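Local atomic coordinates of Lactamase_B domain-containing protein (PDB entry 6XFR), a protein that probably hydrolyses beta-lactams to substituted beta-amino acids with the help of zinc ions, as a class B1 metallo-beta-lactamase. Residues M87-Q91 / K112-D116; V95-E101 / P115-A120; L102-L106 / T142-V146; G129-Y135 / V147-Q153. All blocks are in the same frame, centred on the assembly; numbering follows the deposited sequence.

Overall arrangement
Starting from the N terminus, helix 87-91 opens contact 1, which closes when the loop 112-116 returns to it. Contact 2 opens within that span at 95-101 and closes at 115-120, sharing Pro115 and Asp116 with contact 1. The two therefore end on one stretch, where they tie helix 87-91 to a small parallel pair of strands. Contact 3 begins on the intervening helix 101-109 and crosses both, because its partner, the loop 142-146, lies farther along the chain, just after a zinc ligand. Contact 4, the hairpin 129-135 with 147-153, crosses contact 3 but follows contacts 1 and 2 in series; it belongs to the second large mixed sheet.

Contact 1: residues M87-Q91 / K112-D116; sequences MEAVQ and KGTPD
Met87 lays its thioether beside the backbone of Thr114 and Pro115, with SD 4.0 Å from Pro115 N. Its CG stands anti to the backbone N (chi1 163°), which carries the chain off helix 87-91 and across to the loop. One helical turn on, Gln91 supplies the polar half of the contact. Its extended chain brings the amide to the loop, and NE2 serves two acceptors there. The first is Thr114 O, at 2.9 Å from Gln91 NE2 and lying in the plane of the amide. The second is the carboxylate of Asp116, whose OD1 is 3.1 Å from Gln91 NE2 and is met from above the carboxylate plane. That oxygen has a further partner in Val97 N. Gln91 and Asp116 approach from opposite directions, with amide and carboxylate planes turned 50° against each other. The helix follows soon after the zinc ligands His78, His80 and Asp82, while the segment 112-116 leads from helix 101-109 into strand 117-119, so the contact joins two surface elements beside the active site. NE2 gives N-H bonds to both a carbonyl and a carboxylate, which should hold the Gln91 amide in one rotation, and the carboxylate of Asp116 is probably favoured in its ionised form.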
loop_
_atom_site.group_PDB
_atom_site.type_symbol
_atom_site.label_atom_id
_atom_site.label_comp_id
_atom_site.label_asym_id
_atom_site.label_seq_id
_atom_site.Cartn_x
_atom_site.Cartn_y
_atom_site.Cartn_z
ATOM N N MET B 87 -20.883 5.790 -13.680
ATOM C CA MET B 87 -21.242 7.203 -13.829
ATOM C C MET B 87 -22.751 7.416 -13.737
ATOM O O MET B 87 -23.223 8.324 -13.039
ATOM C CB MET B 87 -20.720 7.731 -15.161
ATOM C CG MET B 87 -21.352 9.029 -15.634
ATOM S SD MET B 87 -20.515 9.733 -17.087
ATOM C CE MET B 87 -20.612 8.398 -18.278
ATOM N N GLU B 88 -23.519 6.630 -14.493
ATOM C CA GLU B 88 -24.973 6.714 -14.408
ATOM C C GLU B 88 -25.441 6.575 -12.959
ATOM O O GLU B 88 -26.313 7.323 -12.498
ATOM C CB GLU B 88 -25.598 5.661 -15.323
ATOM C CG GLU B 88 -25.153 5.853 -16.776
ATOM C CD GLU B 88 -25.096 4.554 -17.606
ATOM O OE1 GLU B 88 -25.223 3.442 -17.030
ATOM O OE2 GLU B 88 -24.912 4.655 -18.851
ATOM N N ALA B 89 -24.881 5.607 -12.224
ATOM C CA ALA B 89 -25.227 5.463 -10.814
ATOM C C ALA B 89 -24.870 6.724 -10.020
ATOM O O ALA B 89 -25.611 7.140 -9.121
ATOM C CB ALA B 89 -24.520 4.239 -10.248
ATOM N N VAL B 90 -23.731 7.339 -10.332
ATOM C CA VAL B 90 -23.318 8.559 -9.646
ATOM C C VAL B 90 -24.259 9.715 -9.981
ATOM O O VAL B 90 -24.704 10.454 -9.094
ATOM C CB VAL B 90 -21.852 8.877 -10.009
ATOM C CG1 VAL B 90 -21.488 10.311 -9.689
ATOM C CG2 VAL B 90 -20.922 7.906 -9.337
ATOM N N GLN B 91 -24.586 9.879 -11.267
ATOM C CA GLN B 91 -25.379 11.015 -11.716
ATOM C C GLN B 91 -26.832 10.909 -11.254
ATOM O O GLN B 91 -27.499 11.929 -11.026
ATOM C CB GLN B 91 -25.323 11.087 -13.232
ATOM C CG GLN B 91 -24.052 11.681 -13.774
ATOM C CD GLN B 91 -24.015 11.664 -15.294
ATOM O OE1 GLN B 91 -24.603 10.797 -15.920
ATOM N NE2 GLN B 91 -23.348 12.649 -15.890
ATOM N N LYS B 112 -21.071 5.159 -23.771
ATOM C CA LYS B 112 -21.021 5.448 -22.340
ATOM C C LYS B 112 -21.819 6.724 -22.043
ATOM O O LYS B 112 -22.176 7.489 -22.948
ATOM C CB LYS B 112 -19.575 5.616 -21.862
ATOM C CG LYS B 112 -18.546 4.597 -22.382
ATOM C CD LYS B 112 -18.773 3.189 -21.829
ATOM C CE LYS B 112 -17.937 2.169 -22.571
ATOM N NZ LYS B 112 -18.676 0.886 -22.672
ATOM N N GLY B 113 -22.100 6.974 -20.767
ATOM C CA GLY B 113 -22.838 8.195 -20.467
ATOM C C GLY B 113 -22.171 9.496 -20.900
ATOM O O GLY B 113 -21.070 9.484 -21.456
ATOM N N THR B 114 -22.812 10.630 -20.616
ATOM C CA THR B 114 -22.251 11.950 -20.880
ATOM C C THR B 114 -21.878 12.648 -19.579
ATOM O O THR B 114 -22.732 12.867 -18.707
ATOM C CB THR B 114 -23.230 12.814 -21.665
ATOM O OG1 THR B 114 -23.968 12.000 -22.581
ATOM C CG2 THR B 114 -22.470 13.877 -22.428
ATOM N N PRO B 115 -20.628 13.024 -19.412
ATOM C CA PRO B 115 -20.258 13.862 -18.272
ATOM C C PRO B 115 -21.097 15.133 -18.223
ATOM O O PRO B 115 -21.610 15.611 -19.232
ATOM C CB PRO B 115 -18.800 14.219 -18.556
ATOM C CG PRO B 115 -18.368 13.309 -19.661
ATOM C CD PRO B 115 -19.542 12.825 -20.377
ATOM N N ASP B 116 -21.207 15.690 -17.017
ATOM C CA ASP B 116 -21.917 16.940 -16.769
ATOM C C ASP B 116 -21.074 18.169 -17.103
ATOM O O ASP B 116 -21.619 19.216 -17.445
ATOM C CB ASP B 116 -22.364 17.016 -15.296
ATOM C CG ASP B 116 -23.253 15.840 -14.880
ATOM O OD1 ASP B 116 -22.816 15.036 -14.027
ATOM O OD2 ASP B 116 -24.381 15.697 -15.421
#

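Contact 2: residues V95-E101 / P115-A120; sequences VPVVTSE and PDVTFA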
loop_
_atom_site.group_PDB
_atom_site.type_symbol
_atom_site.label_atom_id
_atom_site.label_comp_id
_atom_site.label_asym_id
_atom_site.label_seq_id
_atom_site.Cartn_x
_atom_site.Cartn_y
_atom_site.Cartn_z
ATOM N N VAL B 95 -24.807 13.917 -8.253
ATOM C CA VAL B 95 -23.374 14.210 -8.162
ATOM C C VAL B 95 -22.842 14.569 -9.547
ATOM O O VAL B 95 -22.988 13.765 -10.480
ATOM C CB VAL B 95 -22.637 12.996 -7.604
ATOM C CG1 VAL B 95 -21.107 13.223 -7.630
ATOM C CG2 VAL B 95 -23.159 12.666 -6.225
ATOM N N PRO B 96 -22.156 15.705 -9.713
ATOM C CA PRO B 96 -21.567 16.023 -11.029
ATOM C C PRO B 96 -20.354 15.155 -11.367
ATOM O O PRO B 96 -19.372 15.094 -10.621
ATOM C CB PRO B 96 -21.189 17.507 -10.914
ATOM C CG PRO B 96 -21.201 17.820 -9.494
ATOM C CD PRO B 96 -22.104 16.841 -8.779
ATOM N N VAL B 97 -20.414 14.523 -12.540
ATOM C CA VAL B 97 -19.292 13.799 -13.127
ATOM C C VAL B 97 -18.587 14.736 -14.087
ATOM O O VAL B 97 -19.232 15.424 -14.887
ATOM C CB VAL B 97 -19.748 12.534 -13.875
ATOM C CG1 VAL B 97 -18.538 11.825 -14.412
ATOM C CG2 VAL B 97 -20.593 11.629 -12.983
ATOM N N VAL B 98 -17.263 14.750 -14.028
ATOM C CA VAL B 98 -16.460 15.725 -14.751
ATOM C C VAL B 98 -15.279 15.014 -15.378
ATOM O O VAL B 98 -14.554 14.288 -14.686
ATOM C CB VAL B 98 -15.978 16.840 -13.797
ATOM C CG1 VAL B 98 -15.043 17.800 -14.505
ATOM C CG2 VAL B 98 -17.184 17.594 -13.217
ATOM N N THR B 99 -15.042 15.264 -16.670
ATOM C CA THR B 99 -13.997 14.544 -17.385
ATOM C C THR B 99 -13.242 15.516 -18.293
ATOM O O THR B 99 -13.579 16.695 -18.407
ATOM C CB THR B 99 -14.580 13.336 -18.160
ATOM O OG1 THR B 99 -15.255 13.774 -19.334
ATOM C CG2 THR B 99 -15.582 12.553 -17.326
ATOM N N SER B 100 -12.186 15.026 -18.919
ATOM C CA SER B 100 -11.567 15.771 -20.000
ATOM C C SER B 100 -12.503 15.803 -21.208
ATOM O O SER B 100 -13.460 15.027 -21.304
ATOM C CB SER B 100 -10.212 15.159 -20.374
ATOM O OG SER B 100 -10.359 13.923 -21.051
ATOM N N GLU B 101 -12.237 16.747 -22.119
ATOM C CA GLU B 101 -13.040 16.859 -23.334
ATOM C C GLU B 101 -12.988 15.571 -24.133
ATOM O O GLU B 101 -14.023 15.051 -24.551
ATOM C CB GLU B 101 -12.550 18.018 -24.207
ATOM C CG GLU B 101 -13.542 19.106 -24.417
ATOM C CD GLU B 101 -13.089 20.138 -25.468
ATOM O OE1 GLU B 101 -12.829 19.747 -26.636
ATOM O OE2 GLU B 101 -13.015 21.348 -25.138
ATOM N N PRO B 115 -20.628 13.024 -19.412
ATOM C CA PRO B 115 -20.258 13.862 -18.272
ATOM C C PRO B 115 -21.097 15.133 -18.223
ATOM O O PRO B 115 -21.610 15.611 -19.232
ATOM C CB PRO B 115 -18.800 14.219 -18.556
ATOM C CG PRO B 115 -18.368 13.309 -19.661
ATOM C CD PRO B 115 -19.542 12.825 -20.377
ATOM N N ASP B 116 -21.207 15.690 -17.017
ATOM C CA ASP B 116 -21.917 16.940 -16.769
ATOM C C ASP B 116 -21.074 18.169 -17.103
ATOM O O ASP B 116 -21.619 19.216 -17.445
ATOM C CB ASP B 116 -22.364 17.016 -15.296
ATOM C CG ASP B 116 -23.253 15.840 -14.880
ATOM O OD1 ASP B 116 -22.816 15.036 -14.027
ATOM O OD2 ASP B 116 -24.381 15.697 -15.421
ATOM N N VAL B 117 -19.757 18.087 -16.970
ATOM C CA VAL B 117 -18.862 19.172 -17.350
ATOM C C VAL B 117 -17.622 18.531 -17.928
ATOM O O VAL B 117 -17.219 17.447 -17.509
ATOM C CB VAL B 117 -18.484 20.113 -16.189
ATOM C CG1 VAL B 117 -17.571 21.219 -16.686
ATOM C CG2 VAL B 117 -19.727 20.697 -15.596
ATOM N N THR B 118 -17.020 19.199 -18.901
ATOM C CA THR B 118 -15.724 18.772 -19.397
ATOM C C THR B 118 -14.723 19.908 -19.244
ATOM O O THR B 118 -15.092 21.083 -19.178
ATOM C CB THR B 118 -15.782 18.310 -20.854
ATOM O OG1 THR B 118 -16.472 19.283 -21.631
ATOM C CG2 THR B 118 -16.493 16.983 -20.961
ATOM N N PHE B 119 -13.454 19.532 -19.144
ATOM C CA PHE B 119 -12.354 20.472 -19.100
ATOM C C PHE B 119 -11.402 20.151 -20.241
ATOM O O PHE B 119 -11.102 18.979 -20.495
ATOM C CB PHE B 119 -11.658 20.391 -17.756
ATOM C CG PHE B 119 -12.471 20.966 -16.651
ATOM C CD1 PHE B 119 -13.501 20.227 -16.079
ATOM C CD2 PHE B 119 -12.253 22.264 -16.221
ATOM C CE1 PHE B 119 -14.290 20.767 -15.067
ATOM C CE2 PHE B 119 -13.030 22.822 -15.226
ATOM C CZ PHE B 119 -14.053 22.073 -14.644
ATOM N N ALA B 120 -10.943 21.194 -20.938
ATOM C CA ALA B 120 -9.956 21.049 -21.994
ATOM C C ALA B 120 -8.537 21.380 -21.549
ATOM O O ALA B 120 -7.612 21.265 -22.356
ATOM C CB ALA B 120 -10.324 21.944 -23.170
#
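Asp116 OD1 is gripped from two directions, by Val97 N of the facing segment at 2.9 Å from Asp116 OD1 and by the side-chain amide of Gln91. The bond from Val97 is nearly straight (166°) and uses the anti lone pair of the carboxylate oxygen. Val97 O in turn accepts Asp116 N, together with a weak bond from Val117 N, so that one residue is held at both its N-H and its carbonyl. From here the strands run side by side: Thr99 N donates to Val117 O, and Thr99 O receives Phe119 N at 2.9 Å. These strands, 98-100 and 117-119, flank helix 101-109 in a beta-alpha-beta unit, which accounts for their parallel course. The side chains of Val98 and Val117 point the same way, with Val98 CG2 4.1 Å from Val117 CB. The other face carries Thr99 and Thr118 against Ala104 of the helix. Thr99 lies across the ring of Pro115 at about a right angle, Thr99 CG2 being 3.7 Å from Pro115 CG. A chi1 of 76° places Thr99 OG1 between its own N and carbonyl carbon, where it donates to Ser100 O. At the N-cap position, Ser100 OG is hydrogen-bonded to Thr103 OG1, and the next residue, Glu101, sends its N-H to Phe119 O.

Contact 3: residues L102-L106 / T142-V146; sequences LTAIL and TADNV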
loop_
_atom_site.group_PDB
_atom_site.type_symbol
_atom_site.label_atom_id
_atom_site.label_comp_id
_atom_site.label_asym_id
_atom_site.label_seq_id
_atom_site.Cartn_x
_atom_site.Cartn_y
_atom_site.Cartn_z
ATOM N N LEU B 102 -11.787 15.011 -24.323
ATOM C CA LEU B 102 -11.727 13.835 -25.179
ATOM C C LEU B 102 -12.247 12.594 -24.467
ATOM O O LEU B 102 -12.808 11.706 -25.121
ATOM C CB LEU B 102 -10.313 13.588 -25.704
ATOM C CG LEU B 102 -10.249 12.277 -26.502
ATOM C CD1 LEU B 102 -11.291 12.253 -27.608
ATOM C CD2 LEU B 102 -8.878 12.044 -27.104
ATOM N N THR B 103 -12.146 12.528 -23.138
ATOM C CA THR B 103 -12.824 11.431 -22.472
ATOM C C THR B 103 -14.321 11.488 -22.756
ATOM O O THR B 103 -14.942 10.461 -23.060
ATOM C CB THR B 103 -12.565 11.463 -20.963
ATOM O OG1 THR B 103 -11.213 11.047 -20.665
ATOM C CG2 THR B 103 -13.547 10.544 -20.249
ATOM N N ALA B 104 -14.904 12.694 -22.767
ATOM C CA ALA B 104 -16.319 12.824 -23.104
ATOM C C ALA B 104 -16.582 12.398 -24.547
ATOM O O ALA B 104 -17.615 11.785 -24.852
ATOM C CB ALA B 104 -16.780 14.254 -22.847
ATOM N N ILE B 105 -15.659 12.727 -25.456
ATOM C CA ILE B 105 -15.823 12.351 -26.854
ATOM C C ILE B 105 -15.819 10.831 -26.999
ATOM O O ILE B 105 -16.722 10.248 -27.622
ATOM C CB ILE B 105 -14.734 13.010 -27.728
ATOM C CG1 ILE B 105 -14.811 14.550 -27.657
ATOM C CG2 ILE B 105 -14.861 12.543 -29.206
ATOM C CD1 ILE B 105 -13.661 15.297 -28.396
ATOM N N LEU B 106 -14.816 10.163 -26.398
ATOM C CA LEU B 106 -14.690 8.710 -26.539
ATOM C C LEU B 106 -15.843 7.979 -25.857
ATOM O O LEU B 106 -16.309 6.944 -26.349
ATOM C CB LEU B 106 -13.346 8.247 -25.987
ATOM C CG LEU B 106 -12.150 8.756 -26.786
ATOM C CD1 LEU B 106 -10.818 8.606 -26.033
ATOM C CD2 LEU B 106 -12.139 8.046 -28.100
ATOM N N THR B 142 -5.042 4.397 -22.920
ATOM C CA THR B 142 -6.034 4.910 -23.837
ATOM C C THR B 142 -5.538 6.249 -24.352
ATOM O O THR B 142 -4.572 6.811 -23.828
ATOM C CB THR B 142 -7.409 5.078 -23.179
ATOM O OG1 THR B 142 -7.286 5.910 -22.022
ATOM C CG2 THR B 142 -7.994 3.740 -22.810
ATOM N N ALA B 143 -6.209 6.768 -25.391
ATOM C CA ALA B 143 -5.813 8.057 -25.939
ATOM C C ALA B 143 -6.058 9.189 -24.949
ATOM O O ALA B 143 -5.470 10.263 -25.089
ATOM C CB ALA B 143 -6.568 8.312 -27.234
ATOM N N ASP B 144 -6.885 8.964 -23.936
ATOM C CA ASP B 144 -7.364 10.041 -23.085
ATOM C C ASP B 144 -6.983 9.911 -21.606
ATOM O O ASP B 144 -7.365 10.780 -20.818
ATOM C CB ASP B 144 -8.900 10.138 -23.199
ATOM C CG ASP B 144 -9.616 8.896 -22.595
ATOM O OD1 ASP B 144 -9.167 7.734 -22.853
ATOM O OD2 ASP B 144 -10.604 9.094 -21.845
ATOM N N ASN B 145 -6.215 8.892 -21.207
ATOM C CA ASN B 145 -5.999 8.647 -19.781
ATOM C C ASN B 145 -5.391 9.863 -19.077
ATOM O O ASN B 145 -4.410 10.443 -19.552
ATOM C CB ASN B 145 -5.086 7.433 -19.558
ATOM C CG ASN B 145 -3.876 7.392 -20.479
ATOM O OD1 ASN B 145 -3.855 6.636 -21.434
ATOM N ND2 ASN B 145 -2.902 8.243 -20.228
ATOM N N VAL B 146 -5.947 10.235 -17.917
ATOM C CA VAL B 146 -5.380 11.314 -17.103
ATOM C C VAL B 146 -4.975 10.776 -15.737
ATOM O O VAL B 146 -5.515 9.786 -15.239
ATOM C CB VAL B 146 -6.323 12.529 -16.915
ATOM C CG1 VAL B 146 -6.348 13.367 -18.144
ATOM C CG2 VAL B 146 -7.723 12.111 -16.485
#
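Asp144 presents its carboxylate to helix 101-109, where Thr103 OG1 donates a hydrogen bond to Asp144 OD2, modelled so short that its length is doubtful. The contact seats the loop that follows the zinc ligand His141 against this helix of the metallo-beta-lactamase fold. Thr103 meets the aspartate at about a right angle, and on the same helix face Leu106 reaches over the carboxylate, with CD1 3.7 Å from Asp144 CG. Leu102, one turn earlier, brings CG to within 4.2 Å of Asp144 CB, so two leucines frame the acidic side chain with hydrocarbon. Ala143 adds a loose apolar touch to both of them. The second carboxylate oxygen is engaged inside the loop: Thr142 OG1 donates to Asp144 OD1 over 2.7 Å, from 38° above the carboxylate plane. With CG between the Asp144 backbone N and carbonyl carbon (chi1 67°), the carboxylate sits between Thr103 and Thr142, and the side chain lies about 3 Å, nearest atoms, from that of His78, another zinc ligand. Farther out, Asn145 bonds to Gly138 O through ND2. Asn145 OD1 takes up the N-H groups of Gly140 and Thr142, the latter N 2.9 Å away and in the carbonyl plane.

Contact 4: residues G129-Y135 / V147-Q153; sequences GQQLEVY and VVYLPQQ. With ZN (zinc ion), chain T; EPE (4-(2-hydroxyethyl)-1-piperazine ethanesulfonic acid), chain M.
Pro151 pushes its ring into the gap between the Gln131 and Glu133 side chains of the facing strand, filling it with CG 3.6 Å from Gln131 NE2 and equally near Glu133 OE2. Beside it, Gln152 crosses Gln131 obliquely, their amide planes 70° apart, and its OE1 takes Gln131 N at 3.0 Å from above the carbonyl plane of Gln152. Gln131 O turns to a zinc ion 2.5 Å away, in a site to which Pro151 and Gln152 also belong. At the end of the strands, Gln130 and Gln153 meet edge on, nearly coplanar: Gln153 NE2 donates to Gln130 OE1 and Gln130 NE2 to Gln153 OE1, each bond 2.9 Å long and on a lone pair. These segments form a beta hairpin within a mixed sheet, with Glu133 opposite Tyr149 and Tyr135 opposite Val147 as antiparallel hydrogen-bonded pairs. On one face Leu132 and Leu150 lie side by side, Leu132 CG being 4.1 Å from Leu150 CD2. On the other, Val147 sets CG2 against Tyr135 CB and at the edge of that ring, which Arg191 meets in a cation-pi contact. The buffer molecule bridges Glu133 and Tyr149: N4 bonds weakly to the carboxylate, and sulfonate O1S accepts Tyr149 OH at 2.6 Å.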
loop_
_atom_site.group_PDB
_atom_site.type_symbol
_atom_site.label_atom_id
_atom_site.label_comp_id
_atom_site.label_asym_id
_atom_site.label_seq_id
_atom_site.Cartn_x
_atom_site.Cartn_y
_atom_site.Cartn_z
ATOM N N GLY B 129 -10.339 22.607 1.666
ATOM C CA GLY B 129 -8.953 22.615 2.067
ATOM C C GLY B 129 -8.068 21.658 1.303
ATOM O O GLY B 129 -6.847 21.660 1.504
ATOM N N GLN B 130 -8.635 20.830 0.446
ATOM C CA GLN B 130 -7.901 19.790 -0.242
ATOM C C GLN B 130 -7.663 20.222 -1.684
ATOM O O GLN B 130 -8.613 20.584 -2.383
ATOM C CB GLN B 130 -8.697 18.492 -0.198
ATOM C CG GLN B 130 -8.038 17.373 -0.977
ATOM C CD GLN B 130 -6.885 16.732 -0.231
ATOM O OE1 GLN B 130 -7.015 16.323 0.918
ATOM N NE2 GLN B 130 -5.760 16.630 -0.887
ATOM N N GLN B 131 -6.414 20.181 -2.138
ATOM C CA GLN B 131 -6.129 20.544 -3.510
ATOM C C GLN B 131 -5.805 19.320 -4.352
ATOM O O GLN B 131 -5.194 18.371 -3.884
ATOM C CB GLN B 131 -5.037 21.618 -3.603
ATOM C CG GLN B 131 -3.730 21.399 -2.959
ATOM C CD GLN B 131 -2.698 22.429 -3.454
ATOM O OE1 GLN B 131 -3.020 23.276 -4.323
ATOM N NE2 GLN B 131 -1.439 22.330 -2.949
ATOM N N LEU B 132 -6.292 19.324 -5.575
ATOM C CA LEU B 132 -6.149 18.233 -6.523
ATOM C C LEU B 132 -5.688 18.809 -7.850
ATOM O O LEU B 132 -6.109 19.901 -8.250
ATOM C CB LEU B 132 -7.475 17.484 -6.723
ATOM C CG LEU B 132 -8.192 16.824 -5.532
ATOM C CD1 LEU B 132 -9.077 17.819 -4.767
ATOM C CD2 LEU B 132 -9.003 15.597 -5.973
ATOM N N GLU B 133 -4.843 18.060 -8.531
ATOM C CA GLU B 133 -4.361 18.401 -9.857
ATOM C C GLU B 133 -4.779 17.287 -10.787
ATOM O O GLU B 133 -4.732 16.114 -10.413
ATOM C CB GLU B 133 -2.854 18.561 -9.868
ATOM C CG GLU B 133 -2.412 19.651 -8.912
ATOM C CD GLU B 133 -0.895 19.789 -8.780
ATOM O OE1 GLU B 133 -0.153 18.946 -9.339
ATOM O OE2 GLU B 133 -0.449 20.763 -8.123
ATOM N N VAL B 134 -5.277 17.638 -11.956
ATOM C CA VAL B 134 -5.560 16.634 -12.963
ATOM C C VAL B 134 -4.637 16.915 -14.134
ATOM O O VAL B 134 -4.374 18.074 -14.457
ATOM C CB VAL B 134 -7.051 16.610 -13.338
ATOM C CG1 VAL B 134 -7.386 15.346 -14.133
ATOM C CG2 VAL B 134 -7.850 16.599 -12.068
ATOM N N TYR B 135 -4.057 15.870 -14.707
ATOM C CA TYR B 135 -3.010 16.099 -15.698
ATOM C C TYR B 135 -3.062 15.053 -16.802
ATOM O O TYR B 135 -3.401 13.887 -16.558
ATOM C CB TYR B 135 -1.623 16.102 -15.050
ATOM C CG TYR B 135 -0.464 16.201 -16.038
ATOM C CD1 TYR B 135 -0.183 17.382 -16.700
ATOM C CD2 TYR B 135 0.338 15.116 -16.292
ATOM C CE1 TYR B 135 0.874 17.480 -17.583
ATOM C CE2 TYR B 135 1.387 15.202 -17.159
ATOM C CZ TYR B 135 1.661 16.387 -17.806
ATOM O OH TYR B 135 2.736 16.439 -18.683
ATOM N N VAL B 147 -4.039 11.476 -15.109
ATOM C CA VAL B 147 -3.671 11.164 -13.739
ATOM C C VAL B 147 -4.176 12.290 -12.832
ATOM O O VAL B 147 -4.610 13.352 -13.289
ATOM C CB VAL B 147 -2.148 10.922 -13.568
ATOM C CG1 VAL B 147 -1.633 9.897 -14.545
ATOM C CG2 VAL B 147 -1.328 12.218 -13.649
ATOM N N VAL B 148 -4.185 12.007 -11.531
ATOM C CA VAL B 148 -4.615 12.928 -10.479
ATOM C C VAL B 148 -3.533 12.929 -9.415
ATOM O O VAL B 148 -3.098 11.862 -8.976
ATOM C CB VAL B 148 -5.966 12.521 -9.851
ATOM C CG1 VAL B 148 -6.360 13.479 -8.767
ATOM C CG2 VAL B 148 -7.037 12.420 -10.913
ATOM N N TYR B 149 -3.085 14.108 -9.019
ATOM C CA TYR B 149 -2.041 14.242 -8.026
ATOM C C TYR B 149 -2.611 15.024 -6.865
ATOM O O TYR B 149 -3.359 15.990 -7.069
ATOM C CB TYR B 149 -0.788 14.933 -8.570
ATOM C CG TYR B 149 0.432 14.885 -7.626
ATOM C CD1 TYR B 149 0.966 13.649 -7.172
ATOM C CD2 TYR B 149 1.062 16.076 -7.197
ATOM C CE1 TYR B 149 2.075 13.600 -6.333
ATOM C CE2 TYR B 149 2.187 16.030 -6.362
ATOM C CZ TYR B 149 2.672 14.783 -5.937
ATOM O OH TYR B 149 3.750 14.744 -5.114
ATOM N N LEU B 150 -2.346 14.526 -5.649
ATOM C CA LEU B 150 -2.550 15.276 -4.420
ATOM C C LEU B 150 -1.181 15.811 -4.003
ATOM O O LEU B 150 -0.349 15.033 -3.501
ATOM C CB LEU B 150 -3.150 14.384 -3.325
ATOM C CG LEU B 150 -4.267 13.385 -3.688
ATOM C CD1 LEU B 150 -4.974 12.790 -2.483
ATOM C CD2 LEU B 150 -5.292 14.052 -4.575
ATOM N N PRO B 151 -0.864 17.094 -4.254
ATOM C CA PRO B 151 0.460 17.619 -3.866
ATOM C C PRO B 151 0.688 17.728 -2.352
ATOM O O PRO B 151 1.852 17.777 -1.925
ATOM C CB PRO B 151 0.503 19.004 -4.544
ATOM C CG PRO B 151 -0.920 19.365 -4.836
ATOM C CD PRO B 151 -1.606 18.064 -5.089
ATOM N N GLN B 152 -0.368 17.808 -1.533
ATOM C CA GLN B 152 -0.161 17.872 -0.088
ATOM C C GLN B 152 0.207 16.489 0.468
ATOM O O GLN B 152 1.217 16.340 1.155
ATOM C CB GLN B 152 -1.407 18.454 0.608
ATOM C CG GLN B 152 -1.827 19.872 0.094
ATOM C CD GLN B 152 -3.341 20.250 0.286
ATOM O OE1 GLN B 152 -4.251 19.530 -0.146
ATOM N NE2 GLN B 152 -3.585 21.417 0.900
ATOM N N GLN B 153 -0.549 15.457 0.124
ATOM C CA GLN B 153 -0.205 14.119 0.571
ATOM C C GLN B 153 0.861 13.461 -0.306
ATOM O O GLN B 153 1.382 12.402 0.070
ATOM C CB GLN B 153 -1.470 13.243 0.613
ATOM C CG GLN B 153 -2.518 13.674 1.614
ATOM C CD GLN B 153 -3.560 14.641 1.021
ATOM O OE1 GLN B 153 -3.273 15.373 0.074
ATOM N NE2 GLN B 153 -4.770 14.648 1.593
HETATM ZN ZN ZN T . -3.074 17.711 -2.632
HETATM N N1 EPE M . 3.928 19.893 -8.455
HETATM C C2 EPE M . 3.342 19.217 -9.629
HETATM C C3 EPE M . 2.839 20.204 -10.678
HETATM N N4 EPE M . 2.023 21.256 -10.102
HETATM C C5 EPE M . 2.460 21.809 -8.825
HETATM C C6 EPE M . 2.924 20.757 -7.824
HETATM C C7 EPE M . 1.262 22.121 -11.001
HETATM C C8 EPE M . 0.022 22.712 -10.327
HETATM O O8 EPE M . -0.584 23.734 -11.099
HETATM C C9 EPE M . 4.273 18.824 -7.513
HETATM C C10 EPE M . 5.776 18.618 -7.348
HETATM S S EPE M . 6.160 17.183 -6.305
HETATM O O1S EPE M . 5.195 16.945 -5.206
HETATM O O2S EPE M . 7.461 17.451 -5.701
HETATM O O3S EPE M . 6.274 16.018 -7.177
#